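Local coordinates for glycoside hydrolase 15-related protein (Kribbella flavida, PDB 5Z3E) that hydrolyses, in its natural form, the alpha-1,6-glucosidic linkage of isomaltose from the non-reducing end, yielding beta-D-glucose and D-glucose, at residues 76-81 against 157-162; 83-88 against 165-170; 57-62 against 94-99; 153-158 against 209-214. The protein carries 1 engineered substitution. All coordinates share one frame; numbering follows the deposited sequence.

Contact 1. Residues 76-81 against 157-162; sequences DGSFTA and LWSVVT
Ser78 and Ser159 face each other between two helical segments that run in nearly the same direction, their axes 9.1 Å apart at closest approach and inclined by 21°. The segments lie on helices 74-87 and 151-167. Family 15 glycoside hydrolases fold as an (alpha/alpha)6 barrel, and the shared direction is consistent with two neighbouring inner helices of it. All touching residues are buried.

The two serines bring small side chains to the interface. Ser78 CB lies 3.8 Å from Ser159 CB, and both CB atoms point at the opposite helix. Ser78 OG turns back along its own helix and is hydrogen-bonded to Leu74 O, so the buried hydroxyl is satisfied within its own helix. Ser159 is modelled in two conformers, and its hydroxyl contacts are therefore less certain.

Beside the serines, Phe79 meets Trp158. The CB of Phe79 points away from the other helix, but the ring swings back. Its CE1 comes within 3.8 Å of Trp158 CH2. Its CD1 is 3.9 Å from Trp158 CZ3. The planes are inclined by 55°, an oblique meeting of the two rings. Trp158 CG is anti to the backbone N (chi1 161°), which sends the far end of the indole toward Phe79. Phe275 packs edge-to-face with the same indole. Trp383 of helix 382-394 meets the Phe79 ring nearly parallel.

The carbonyl of Trp158 is gripped twice. Thr162 OG1 donates to Trp158 O at 2.7 Å, and Thr162 N reaches that oxygen from the opposite face of the carbonyl plane.

Contact 2. Residues 83-88 against 165-170; sequences GISRYG and ARHGLD
Ser85 receives two hydrogen bonds from the end of helix 151-167, close to the Schellman motif that closes helix 74-87 of the (alpha/alpha)6 barrel. Arg166 NH2 donates to Ser85 OG at 3.0 Å, with the hydroxyl at the edge of the guanidinium and near its plane. His167 NE2 donates to Ser85 O, also at 3.0 Å. This bond leaves in the imidazole plane but arrives above the carbonyl plane.

Arg86 CG sits over the centre of the Arg166 guanidinium, 3.5 Å from Arg166 NH1. The Arg166 chain bends at chi3 (-67°), which brings its guanidinium round to both Ser85 and Arg86.

In the next shell, Glu82 OE2 forms salt bridges with both Arg86 NE and Arg166 NH1, and so probably offsets the two nearby positive charges. Arg86 NH1 also pairs with Asp393 and Glu394. Ser85 OG is further held by His163 ND1. Replacing Arg166 with an alanine would probably leave Ser85 OG without one donor, deprive Glu82 of a charge partner and uncover Arg86 CG.

Gly88, with positive phi, is the C-prime residue of the Schellman motif, and its N makes a weak 3.1 Å bond to Ser85 O, the carbonyl that His167 also uses.

Contact 3. Residues 57-62 against 94-99; sequences GAYPAA and GRFHDW
The methyl group of Ala58 sits squarely over one face of the Trp99 indole. This is a CH-pi contact, with Ala58 CB 3.6 Å from the centroid of the Trp99 six-membered ring and 13° off its normal. Trp99 NE1 is hydrogen-bonded to Phe136 O, which ties the indole to another loop. A serine in place of Trp99 would probably leave the Ala58 methyl without its aromatic floor and Phe136 O without its indole donor.

Next along the loop, Tyr59 lies against Phe96. Their planes are only 19° apart, but the rings are slid so far that they barely overlap. Contact is made along one side of the tyrosine ring: Tyr59 CE2 lies 3.5 Å from Phe96 CB, and the neighbouring CD2 reaches Phe96 CD1. Tyr59 has CG anti to its carbonyl carbon (chi1 -65°), which carries the ring to Phe96, and its OH is hydrogen-bonded to Ser92 OG.

Gly57 brings the backbones together, its CA 4.6 Å from Phe96 CA. Gly57 CA is 3.5 Å from Arg95 O, and Phe96 CA is 3.3 Å from Gly57 O, both as CA-H...O contacts. A beta carbon on Gly57 would clash with Arg95 O, and its positive phi also calls for glycine. Gly57 N lies over a face of the Arg95 guanidinium, whose NH2 bonds to Ala55 O.

The arrangement packs the loop after helix 32-52 onto helix 90-105 through a glycine, within the (alpha/alpha)6-barrel fold expected of this family.

Contact 4. Residues 153-158 against 209-214; sequences YGMWLW and LGAIHG
Met155 and Ala211 meet at the side of a very close helix pair. The CB of Ala211 points at the other helix, while that of Met155 points away. Met155 CG is anti to its carbonyl carbon (chi1 -59°), and the chain beyond is extended. This lays the CG and CE carbons against Ala211, with Met155 CG 3.8 Å from Ala211 CB. Met155 is modelled in two conformers, so the position of its tip is less certain. Its side chain also touches Trp196, Arg75 and Phe79. It lies about 10 Å from the side chain of Asp195, the predicted proton acceptor, and about 12 Å from that of Glu198, the inferred proton donor.

Trp158 is turned differently. Its CB faces helix 206-220 and lies 4.2 Å from Gly214 O, but the indole leads away from this helix. Ile212 also directs its CB away, so its backbone rather than its side chain approaches Gly154.

That approach brings Gly154 CA to 4.1 Å from Ile212 CA. The segment axes pass 7.0 Å apart at 33°, running in broadly the same direction. This is consistent with adjacent inner helices of an (alpha/alpha)6 barrel. A beta carbon on Gly154 would clash with both Ala211 O and Ile212 CA.

No hydrogen bond joins the segments. Gly154 CA instead makes a CA-H...O contact with Ala211 O at 3.5 Å. The chemistry is therefore van der Waals packing of backbone and small groups, and the close fit probably depends on the absence of a side chain at Gly154 rather than on polar pairing.

Contacts 1 and 2 join the same two helices, 74-87 and 151-167, at different depths. Contact 1 is buried and made of small serine side chains and an aromatic pair. Contact 2 lies at the surface, its centre about 17 Å from that of the chain, and relies on hydrogen bonds across its segments, with Glu82 outside them pairing with both arginines. Contact 4 is also buried and carries helix 151-167 on to helix 206-220; it shares Leu157 and Trp158 with contact 1. Its backbones lie closer than those of contact 1. Contact 3 is a buried loop-to-helix packing without cross-segment hydrogen bonds. Its Phe96 packs on Gly77 and Ala81 of contact 1, and its His97 is probably hydrogen-bonded to Trp156 of contact 4.

Contact 1. Residues 76-81 against 157-162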
loop_
_atom_site.group_PDB
_atom_site.type_symbol
_atom_site.label_atom_id
_atom_site.label_comp_id
_atom_site.label_asym_id
_atom_site.label_seq_id
_atom_site.Cartn_x
_atom_site.Cartn_y
_atom_site.Cartn_z
ATOM N N ASP A 76 0.617 -4.092 -3.117
ATOM C CA ASP A 76 1.542 -4.974 -2.415
ATOM C C ASP A 76 2.951 -4.773 -2.943
ATOM O O ASP A 76 3.927 -4.731 -2.197
ATOM C CB ASP A 76 1.176 -6.444 -2.612
ATOM C CG ASP A 76 -0.175 -6.837 -2.055
ATOM O OD1 ASP A 76 -1.148 -6.129 -2.382
ATOM O OD2 ASP A 76 -0.242 -7.857 -1.322
ATOM N N GLY A 77 3.074 -4.710 -4.272
ATOM C CA GLY A 77 4.384 -4.664 -4.883
ATOM C C GLY A 77 5.157 -3.399 -4.580
ATOM O O GLY A 77 6.373 -3.444 -4.410
ATOM N N SER A 78 4.461 -2.268 -4.508
ATOM C CA SER A 78 5.119 -1.003 -4.244
ATOM C C SER A 78 5.663 -0.918 -2.815
ATOM O O SER A 78 6.784 -0.469 -2.597
ATOM C CB SER A 78 4.165 0.154 -4.512
ATOM O OG SER A 78 3.870 0.273 -5.891
ATOM N N PHE A 79 4.873 -1.368 -1.832
ATOM C CA PHE A 79 5.398 -1.412 -0.473
ATOM C C PHE A 79 6.519 -2.439 -0.345
ATOM O O PHE A 79 7.494 -2.213 0.362
ATOM C CB PHE A 79 4.290 -1.677 0.545
ATOM C CG PHE A 79 3.468 -0.472 0.881
ATOM C CD1 PHE A 79 4.003 0.582 1.609
ATOM C CD2 PHE A 79 2.122 -0.421 0.566
ATOM C CE1 PHE A 79 3.226 1.678 1.955
ATOM C CE2 PHE A 79 1.340 0.636 0.971
ATOM C CZ PHE A 79 1.908 1.710 1.626
ATOM N N THR A 80 6.381 -3.583 -1.016
ATOM C CA THR A 80 7.437 -4.574 -1.047
ATOM C C THR A 80 8.711 -3.962 -1.597
ATOM O O THR A 80 9.797 -4.101 -1.022
ATOM C CB THR A 80 6.994 -5.825 -1.836
ATOM O OG1 THR A 80 5.854 -6.419 -1.203
ATOM C CG2 THR A 80 8.065 -6.868 -1.913
ATOM N N ALA A 81 8.588 -3.269 -2.732
ATOM C CA ALA A 81 9.726 -2.635 -3.365
ATOM C C ALA A 81 10.385 -1.597 -2.483
ATOM O O ALA A 81 11.606 -1.444 -2.498
ATOM C CB ALA A 81 9.300 -1.994 -4.690
ATOM N N LEU A 157 3.747 5.441 -8.091
ATOM C CA LEU A 157 4.427 6.714 -8.280
ATOM C C LEU A 157 5.245 7.085 -7.051
ATOM O O LEU A 157 6.408 7.501 -7.152
ATOM C CB LEU A 157 3.415 7.806 -8.581
ATOM C CG LEU A 157 2.739 7.718 -9.950
ATOM C CD1 LEU A 157 1.750 8.869 -10.078
ATOM C CD2 LEU A 157 3.738 7.752 -11.100
ATOM N N TRP A 158 4.639 6.985 -5.867
ATOM C CA TRP A 158 5.375 7.243 -4.638
ATOM C C TRP A 158 6.606 6.358 -4.536
ATOM O O TRP A 158 7.715 6.813 -4.219
ATOM C CB TRP A 158 4.443 7.054 -3.423
ATOM C CG TRP A 158 5.163 6.841 -2.131
ATOM C CD1 TRP A 158 5.814 7.769 -1.367
ATOM C CD2 TRP A 158 5.395 5.569 -1.489
ATOM N NE1 TRP A 158 6.413 7.150 -0.292
ATOM C CE2 TRP A 158 6.169 5.812 -0.350
ATOM C CE3 TRP A 158 4.980 4.266 -1.751
ATOM C CZ2 TRP A 158 6.560 4.775 0.527
ATOM C CZ3 TRP A 158 5.346 3.247 -0.897
ATOM C CH2 TRP A 158 6.122 3.520 0.229
ATOM N N SER A 159 6.436 5.069 -4.788
ATOM C CA SER A 159 7.510 4.103 -4.623
ATOM C C SER A 159 8.682 4.375 -5.562
ATOM O O SER A 159 9.850 4.356 -5.149
ATOM C CB SER A 159 6.957 2.698 -4.815
ATOM O OG SER A 159 7.949 1.718 -4.835
ATOM N N VAL A 160 8.399 4.581 -6.838
ATOM C CA VAL A 160 9.484 4.728 -7.807
ATOM C C VAL A 160 10.244 6.026 -7.573
ATOM O O VAL A 160 11.473 6.050 -7.651
ATOM C CB VAL A 160 8.969 4.549 -9.264
ATOM C CG1 VAL A 160 8.090 5.688 -9.748
ATOM C CG2 VAL A 160 10.143 4.341 -10.202
ATOM N N VAL A 161 9.541 7.115 -7.253
ATOM C CA VAL A 161 10.216 8.374 -6.955
ATOM C C VAL A 161 11.086 8.219 -5.724
ATOM O O VAL A 161 12.236 8.684 -5.686
ATOM C CB VAL A 161 9.187 9.502 -6.789
ATOM C CG1 VAL A 161 9.848 10.765 -6.235
ATOM C CG2 VAL A 161 8.515 9.815 -8.116
ATOM N N THR A 162 10.556 7.588 -4.688
ATOM C CA THR A 162 11.290 7.432 -3.426
ATOM C C THR A 162 12.541 6.596 -3.640
ATOM O O THR A 162 13.626 6.915 -3.118
ATOM C CB THR A 162 10.372 6.821 -2.356
ATOM O OG1 THR A 162 9.264 7.686 -2.149
ATOM C CG2 THR A 162 11.080 6.644 -1.030
#

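Contact 2. Residues 83-88 against 165-170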
loop_
_atom_site.group_PDB
_atom_site.type_symbol
_atom_site.label_atom_id
_atom_site.label_comp_id
_atom_site.label_asym_id
_atom_site.label_seq_id
_atom_site.Cartn_x
_atom_site.Cartn_y
_atom_site.Cartn_z
ATOM N N GLY A 83 10.437 -1.611 0.865
ATOM C CA GLY A 83 11.223 -2.349 1.850
ATOM C C GLY A 83 12.529 -2.851 1.294
ATOM O O GLY A 83 13.575 -2.758 1.935
ATOM N N ILE A 84 12.498 -3.380 0.063
ATOM C CA ILE A 84 13.690 -3.899 -0.580
ATOM C C ILE A 84 14.685 -2.780 -0.896
ATOM O O ILE A 84 15.901 -2.947 -0.750
ATOM C CB ILE A 84 13.293 -4.697 -1.842
ATOM C CG1 ILE A 84 12.536 -5.979 -1.470
ATOM C CG2 ILE A 84 14.484 -4.986 -2.744
ATOM C CD1 ILE A 84 13.365 -7.014 -0.696
ATOM N N SER A 85 14.176 -1.635 -1.340
ATOM C CA SER A 85 15.015 -0.486 -1.633
ATOM C C SER A 85 15.712 0.027 -0.376
ATOM O O SER A 85 16.914 0.317 -0.387
ATOM C CB SER A 85 14.165 0.621 -2.262
ATOM O OG SER A 85 14.946 1.771 -2.509
ATOM N N ARG A 86 14.981 0.098 0.733
ATOM C CA ARG A 86 15.582 0.464 2.022
ATOM C C ARG A 86 16.624 -0.529 2.462
ATOM O O ARG A 86 17.660 -0.155 3.012
ATOM C CB ARG A 86 14.491 0.595 3.083
ATOM C CG ARG A 86 13.657 1.854 2.969
ATOM C CD ARG A 86 12.459 1.795 3.875
ATOM N NE ARG A 86 11.698 3.030 3.985
ATOM C CZ ARG A 86 11.621 3.812 5.054
ATOM N NH1 ARG A 86 12.352 3.579 6.124
ATOM N NH2 ARG A 86 10.783 4.834 5.056
ATOM N N TYR A 87 16.373 -1.817 2.233
ATOM C CA TYR A 87 17.324 -2.861 2.572
ATOM C C TYR A 87 18.594 -2.721 1.769
ATOM O O TYR A 87 19.656 -3.154 2.226
ATOM C CB TYR A 87 16.689 -4.236 2.331
ATOM C CG TYR A 87 17.451 -5.394 2.892
ATOM C CD1 TYR A 87 17.230 -5.801 4.197
ATOM C CD2 TYR A 87 18.354 -6.106 2.140
ATOM C CE1 TYR A 87 17.896 -6.878 4.734
ATOM C CE2 TYR A 87 19.050 -7.208 2.702
ATOM C CZ TYR A 87 18.799 -7.565 3.989
ATOM O OH TYR A 87 19.471 -8.654 4.572
ATOM N N GLY A 88 18.517 -2.140 0.577
ATOM C CA GLY A 88 19.673 -1.844 -0.246
ATOM C C GLY A 88 19.802 -2.690 -1.489
ATOM O O GLY A 88 20.819 -2.596 -2.177
ATOM N N ALA A 165 15.203 8.619 -5.608
ATOM C CA ALA A 165 15.847 9.609 -4.744
ATOM C C ALA A 165 16.828 8.946 -3.802
ATOM O O ALA A 165 17.936 9.450 -3.587
ATOM C CB ALA A 165 14.797 10.379 -3.955
ATOM N N ARG A 166 16.454 7.814 -3.216
ATOM C CA ARG A 166 17.307 7.127 -2.253
ATOM C C ARG A 166 18.628 6.725 -2.876
ATOM O O ARG A 166 19.678 6.829 -2.244
ATOM C CB ARG A 166 16.577 5.893 -1.729
ATOM C CG ARG A 166 17.396 5.054 -0.758
ATOM C CD ARG A 166 16.596 3.890 -0.189
ATOM N NE ARG A 166 15.524 4.396 0.677
ATOM C CZ ARG A 166 14.215 4.326 0.444
ATOM N NH1 ARG A 166 13.381 4.930 1.262
ATOM N NH2 ARG A 166 13.736 3.672 -0.599
ATOM N N HIS A 167 18.575 6.231 -4.109
ATOM C CA HIS A 167 19.731 5.611 -4.732
ATOM C C HIS A 167 20.351 6.427 -5.844
ATOM O O HIS A 167 21.266 5.963 -6.526
ATOM C CB HIS A 167 19.378 4.198 -5.173
ATOM C CG HIS A 167 19.098 3.294 -4.015
ATOM N ND1 HIS A 167 20.079 2.913 -3.117
ATOM C CD2 HIS A 167 17.939 2.742 -3.571
ATOM C CE1 HIS A 167 19.534 2.135 -2.198
ATOM N NE2 HIS A 167 18.242 2.009 -2.442
ATOM N N GLY A 168 19.904 7.666 -6.019
ATOM C CA GLY A 168 20.518 8.554 -6.992
ATOM C C GLY A 168 20.322 8.130 -8.434
ATOM O O GLY A 168 21.223 8.253 -9.240
ATOM N N LEU A 169 19.114 7.655 -8.770
ATOM C CA LEU A 169 18.835 7.081 -10.082
ATOM C C LEU A 169 18.098 8.064 -10.965
ATOM O O LEU A 169 17.327 8.891 -10.503
ATOM C CB LEU A 169 18.016 5.812 -9.938
ATOM C CG LEU A 169 18.575 4.798 -8.941
ATOM C CD1 LEU A 169 17.639 3.610 -8.817
ATOM C CD2 LEU A 169 19.976 4.361 -9.322
ATOM N N ASP A 170 18.314 7.929 -12.273
ATOM C CA ASP A 170 17.650 8.749 -13.296
ATOM C C ASP A 170 16.259 8.187 -13.598
ATOM O O ASP A 170 16.103 7.105 -14.159
ATOM C CB ASP A 170 18.519 8.744 -14.544
ATOM C CG ASP A 170 18.029 9.635 -15.644
ATOM O OD1 ASP A 170 16.907 10.155 -15.569
ATOM O OD2 ASP A 170 18.786 9.787 -16.641
#

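Contact 3. Residues 57-62 against 94-99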
loop_
_atom_site.group_PDB
_atom_site.type_symbol
_atom_site.label_atom_id
_atom_site.label_comp_id
_atom_site.label_asym_id
_atom_site.label_seq_id
_atom_site.Cartn_x
_atom_site.Cartn_y
_atom_site.Cartn_z
ATOM N N GLY A 57 10.308 -9.523 -13.160
ATOM C CA GLY A 57 10.447 -8.440 -12.220
ATOM C C GLY A 57 9.305 -8.260 -11.236
ATOM O O GLY A 57 9.496 -7.638 -10.183
ATOM N N ALA A 58 8.116 -8.782 -11.553
ATOM C CA ALA A 58 6.991 -8.569 -10.655
ATOM C C ALA A 58 7.242 -9.242 -9.310
ATOM O O ALA A 58 7.816 -10.329 -9.228
ATOM C CB ALA A 58 5.686 -9.173 -11.232
ATOM N N TYR A 59 6.760 -8.616 -8.243
ATOM C CA TYR A 59 6.648 -9.298 -6.950
ATOM C C TYR A 59 5.263 -9.936 -6.878
ATOM O O TYR A 59 4.270 -9.246 -6.999
ATOM C CB TYR A 59 6.829 -8.352 -5.765
ATOM C CG TYR A 59 8.200 -7.729 -5.636
ATOM C CD1 TYR A 59 9.347 -8.499 -5.508
ATOM C CD2 TYR A 59 8.350 -6.343 -5.598
ATOM C CE1 TYR A 59 10.586 -7.919 -5.354
ATOM C CE2 TYR A 59 9.578 -5.758 -5.436
ATOM C CZ TYR A 59 10.707 -6.537 -5.322
ATOM O OH TYR A 59 11.908 -5.895 -5.167
ATOM N N PRO A 60 5.187 -11.257 -6.640
ATOM C CA PRO A 60 3.870 -11.858 -6.413
ATOM C C PRO A 60 3.339 -11.416 -5.060
ATOM O O PRO A 60 4.084 -11.103 -4.158
ATOM C CB PRO A 60 4.182 -13.344 -6.409
ATOM C CG PRO A 60 5.577 -13.420 -5.843
ATOM C CD PRO A 60 6.289 -12.232 -6.459
ATOM N N ALA A 61 2.033 -11.447 -4.906
ATOM C CA ALA A 61 1.465 -11.127 -3.600
ATOM C C ALA A 61 1.684 -12.267 -2.615
ATOM O O ALA A 61 2.019 -12.023 -1.434
ATOM C CB ALA A 61 -0.022 -10.826 -3.719
ATOM N N ALA A 62 1.412 -13.471 -3.066
ATOM C CA ALA A 62 1.307 -14.608 -2.142
ATOM C C ALA A 62 1.479 -15.868 -2.974
ATOM O O ALA A 62 0.499 -16.431 -3.479
ATOM C CB ALA A 62 -0.045 -14.608 -1.476
ATOM N N GLY A 94 14.761 -2.301 -8.688
ATOM C CA GLY A 94 14.749 -1.782 -10.040
ATOM C C GLY A 94 14.051 -2.679 -11.019
ATOM O O GLY A 94 13.404 -2.191 -11.958
ATOM N N ARG A 95 14.180 -3.988 -10.848
ATOM C CA ARG A 95 13.494 -4.920 -11.736
ATOM C C ARG A 95 11.974 -4.859 -11.542
ATOM O O ARG A 95 11.232 -5.020 -12.517
ATOM C CB ARG A 95 13.992 -6.344 -11.590
ATOM C CG ARG A 95 15.456 -6.508 -12.078
ATOM C CD ARG A 95 15.705 -7.880 -12.691
ATOM N NE ARG A 95 14.958 -7.986 -13.906
ATOM C CZ ARG A 95 14.319 -9.180 -14.296
ATOM N NH1 ARG A 95 13.621 -9.174 -15.372
ATOM N NH2 ARG A 95 14.445 -10.296 -13.554
ATOM N N PHE A 96 11.515 -4.643 -10.306
ATOM C CA PHE A 96 10.097 -4.416 -10.089
ATOM C C PHE A 96 9.636 -3.153 -10.820
ATOM O O PHE A 96 8.619 -3.170 -11.514
ATOM C CB PHE A 96 9.783 -4.318 -8.590
ATOM C CG PHE A 96 8.368 -3.901 -8.337
ATOM C CD1 PHE A 96 7.326 -4.793 -8.537
ATOM C CD2 PHE A 96 8.084 -2.609 -7.940
ATOM C CE1 PHE A 96 6.023 -4.384 -8.326
ATOM C CE2 PHE A 96 6.787 -2.227 -7.732
ATOM C CZ PHE A 96 5.768 -3.110 -7.926
ATOM N N HIS A 97 10.364 -2.056 -10.669
ATOM C CA HIS A 97 9.980 -0.826 -11.348
ATOM C C HIS A 97 10.032 -0.993 -12.850
ATOM O O HIS A 97 9.173 -0.464 -13.564
ATOM C CB HIS A 97 10.800 0.349 -10.855
ATOM C CG HIS A 97 10.546 0.630 -9.423
ATOM N ND1 HIS A 97 9.279 0.890 -8.961
ATOM C CD2 HIS A 97 11.386 0.622 -8.360
ATOM C CE1 HIS A 97 9.375 1.039 -7.654
ATOM N NE2 HIS A 97 10.629 0.872 -7.257
ATOM N N ASP A 98 11.026 -1.736 -13.358
ATOM C CA ASP A 98 11.043 -2.041 -14.789
ATOM C C ASP A 98 9.760 -2.730 -15.195
ATOM O O ASP A 98 9.155 -2.398 -16.225
ATOM C CB ASP A 98 12.220 -2.969 -15.121
ATOM C CG ASP A 98 13.583 -2.315 -15.142
ATOM O OD1 ASP A 98 13.677 -1.055 -15.201
ATOM O OD2 ASP A 98 14.573 -3.087 -15.124
ATOM N N TRP A 99 9.361 -3.738 -14.440
ATOM C CA TRP A 99 8.169 -4.503 -14.778
ATOM C C TRP A 99 6.950 -3.597 -14.810
ATOM O O TRP A 99 6.192 -3.607 -15.788
ATOM C CB TRP A 99 7.999 -5.674 -13.815
ATOM C CG TRP A 99 6.752 -6.447 -14.081
ATOM C CD1 TRP A 99 6.558 -7.388 -15.030
ATOM C CD2 TRP A 99 5.499 -6.300 -13.397
ATOM N NE1 TRP A 99 5.266 -7.835 -15.006
ATOM C CE2 TRP A 99 4.585 -7.194 -14.007
ATOM C CE3 TRP A 99 5.066 -5.521 -12.327
ATOM C CZ2 TRP A 99 3.280 -7.297 -13.582
ATOM C CZ3 TRP A 99 3.781 -5.642 -11.903
ATOM C CH2 TRP A 99 2.894 -6.514 -12.530
#

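Contact 4. Residues 153-158 against 209-214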
loop_
_atom_site.group_PDB
_atom_site.type_symbol
_atom_site.label_atom_id
_atom_site.label_comp_id
_atom_site.label_asym_id
_atom_site.label_seq_id
_atom_site.Cartn_x
_atom_site.Cartn_y
_atom_site.Cartn_z
ATOM N N TYR A 153 -1.857 2.645 -8.443
ATOM C CA TYR A 153 -1.146 3.528 -9.343
ATOM C C TYR A 153 -0.510 4.685 -8.585
ATOM O O TYR A 153 0.603 5.108 -8.900
ATOM C CB TYR A 153 -2.109 4.023 -10.465
ATOM C CG TYR A 153 -2.627 2.851 -11.282
ATOM C CD1 TYR A 153 -1.828 2.247 -12.245
ATOM C CD2 TYR A 153 -3.866 2.291 -11.071
ATOM C CE1 TYR A 153 -2.239 1.113 -12.916
ATOM C CE2 TYR A 153 -4.281 1.158 -11.724
ATOM C CZ TYR A 153 -3.451 0.536 -12.644
ATOM O OH TYR A 153 -3.767 -0.618 -13.308
ATOM N N GLY A 154 -1.215 5.214 -7.577
ATOM C CA GLY A 154 -0.637 6.251 -6.734
ATOM C C GLY A 154 0.534 5.734 -5.921
ATOM O O GLY A 154 1.573 6.396 -5.793
ATOM N N MET A 155 0.386 4.542 -5.342
ATOM C CA MET A 155 1.473 3.949 -4.587
ATOM C C MET A 155 2.692 3.749 -5.454
ATOM O O MET A 155 3.821 3.971 -5.004
ATOM C CB MET A 155 1.042 2.637 -3.955
ATOM C CG MET A 155 -0.129 2.795 -3.023
ATOM S SD MET A 155 -0.235 1.390 -1.940
ATOM C CE MET A 155 -1.802 1.671 -1.131
ATOM N N TRP A 156 2.509 3.311 -6.703
ATOM C CA TRP A 156 3.675 3.055 -7.530
ATOM C C TRP A 156 4.453 4.344 -7.776
ATOM O O TRP A 156 5.681 4.371 -7.685
ATOM C CB TRP A 156 3.313 2.393 -8.858
ATOM C CG TRP A 156 4.579 2.128 -9.629
ATOM C CD1 TRP A 156 5.603 1.347 -9.222
ATOM C CD2 TRP A 156 5.022 2.754 -10.837
ATOM N NE1 TRP A 156 6.644 1.401 -10.099
ATOM C CE2 TRP A 156 6.322 2.271 -11.098
ATOM C CE3 TRP A 156 4.447 3.667 -11.734
ATOM C CZ2 TRP A 156 7.040 2.640 -12.241
ATOM C CZ3 TRP A 156 5.174 4.029 -12.853
ATOM C CH2 TRP A 156 6.455 3.515 -13.097
ATOM N N LEU A 157 3.747 5.441 -8.091
ATOM C CA LEU A 157 4.427 6.714 -8.280
ATOM C C LEU A 157 5.245 7.085 -7.051
ATOM O O LEU A 157 6.408 7.501 -7.152
ATOM C CB LEU A 157 3.415 7.806 -8.581
ATOM C CG LEU A 157 2.739 7.718 -9.950
ATOM C CD1 LEU A 157 1.750 8.869 -10.078
ATOM C CD2 LEU A 157 3.738 7.752 -11.100
ATOM N N TRP A 158 4.639 6.985 -5.867
ATOM C CA TRP A 158 5.375 7.243 -4.638
ATOM C C TRP A 158 6.606 6.358 -4.536
ATOM O O TRP A 158 7.715 6.813 -4.219
ATOM C CB TRP A 158 4.443 7.054 -3.423
ATOM C CG TRP A 158 5.163 6.841 -2.131
ATOM C CD1 TRP A 158 5.814 7.769 -1.367
ATOM C CD2 TRP A 158 5.395 5.569 -1.489
ATOM N NE1 TRP A 158 6.413 7.150 -0.292
ATOM C CE2 TRP A 158 6.169 5.812 -0.350
ATOM C CE3 TRP A 158 4.980 4.266 -1.751
ATOM C CZ2 TRP A 158 6.560 4.775 0.527
ATOM C CZ3 TRP A 158 5.346 3.247 -0.897
ATOM C CH2 TRP A 158 6.122 3.520 0.229
ATOM N N LEU A 209 -7.628 7.854 -1.687
ATOM C CA LEU A 209 -7.311 9.258 -1.940
ATOM C C LEU A 209 -5.921 9.568 -1.438
ATOM O O LEU A 209 -5.150 10.293 -2.091
ATOM C CB LEU A 209 -8.353 10.149 -1.275
ATOM C CG LEU A 209 -9.739 10.099 -1.910
ATOM C CD1 LEU A 209 -10.768 10.726 -0.972
ATOM C CD2 LEU A 209 -9.758 10.785 -3.265
ATOM N N GLY A 210 -5.558 9.059 -0.257
ATOM C CA GLY A 210 -4.249 9.299 0.289
ATOM C C GLY A 210 -3.138 8.725 -0.572
ATOM O O GLY A 210 -2.120 9.396 -0.803
ATOM N N ALA A 211 -3.290 7.493 -1.042
ATOM C CA ALA A 211 -2.296 6.881 -1.909
ATOM C C ALA A 211 -2.077 7.717 -3.166
ATOM O O ALA A 211 -0.953 7.916 -3.619
ATOM C CB ALA A 211 -2.728 5.479 -2.274
ATOM N N ILE A 212 -3.184 8.171 -3.773
ATOM C CA ILE A 212 -3.085 9.009 -4.964
ATOM C C ILE A 212 -2.342 10.297 -4.635
ATOM O O ILE A 212 -1.444 10.710 -5.362
ATOM C CB ILE A 212 -4.482 9.249 -5.564
ATOM C CG1 ILE A 212 -5.117 7.928 -5.992
ATOM C CG2 ILE A 212 -4.376 10.243 -6.723
ATOM C CD1 ILE A 212 -6.557 8.061 -6.439
ATOM N N HIS A 213 -2.734 10.949 -3.545
ATOM C CA HIS A 213 -2.059 12.146 -3.087
ATOM C C HIS A 213 -0.570 11.922 -2.944
ATOM O O HIS A 213 0.239 12.740 -3.385
ATOM C CB HIS A 213 -2.674 12.587 -1.756
ATOM C CG HIS A 213 -2.011 13.773 -1.130
ATOM N ND1 HIS A 213 -0.895 13.698 -0.334
ATOM C CD2 HIS A 213 -2.320 15.088 -1.192
ATOM C CE1 HIS A 213 -0.574 14.930 0.057
ATOM N NE2 HIS A 213 -1.416 15.798 -0.450
ATOM N N GLY A 214 -0.182 10.838 -2.270
ATOM C CA GLY A 214 1.226 10.588 -2.067
ATOM C C GLY A 214 1.986 10.466 -3.373
ATOM O O GLY A 214 3.104 10.994 -3.509
#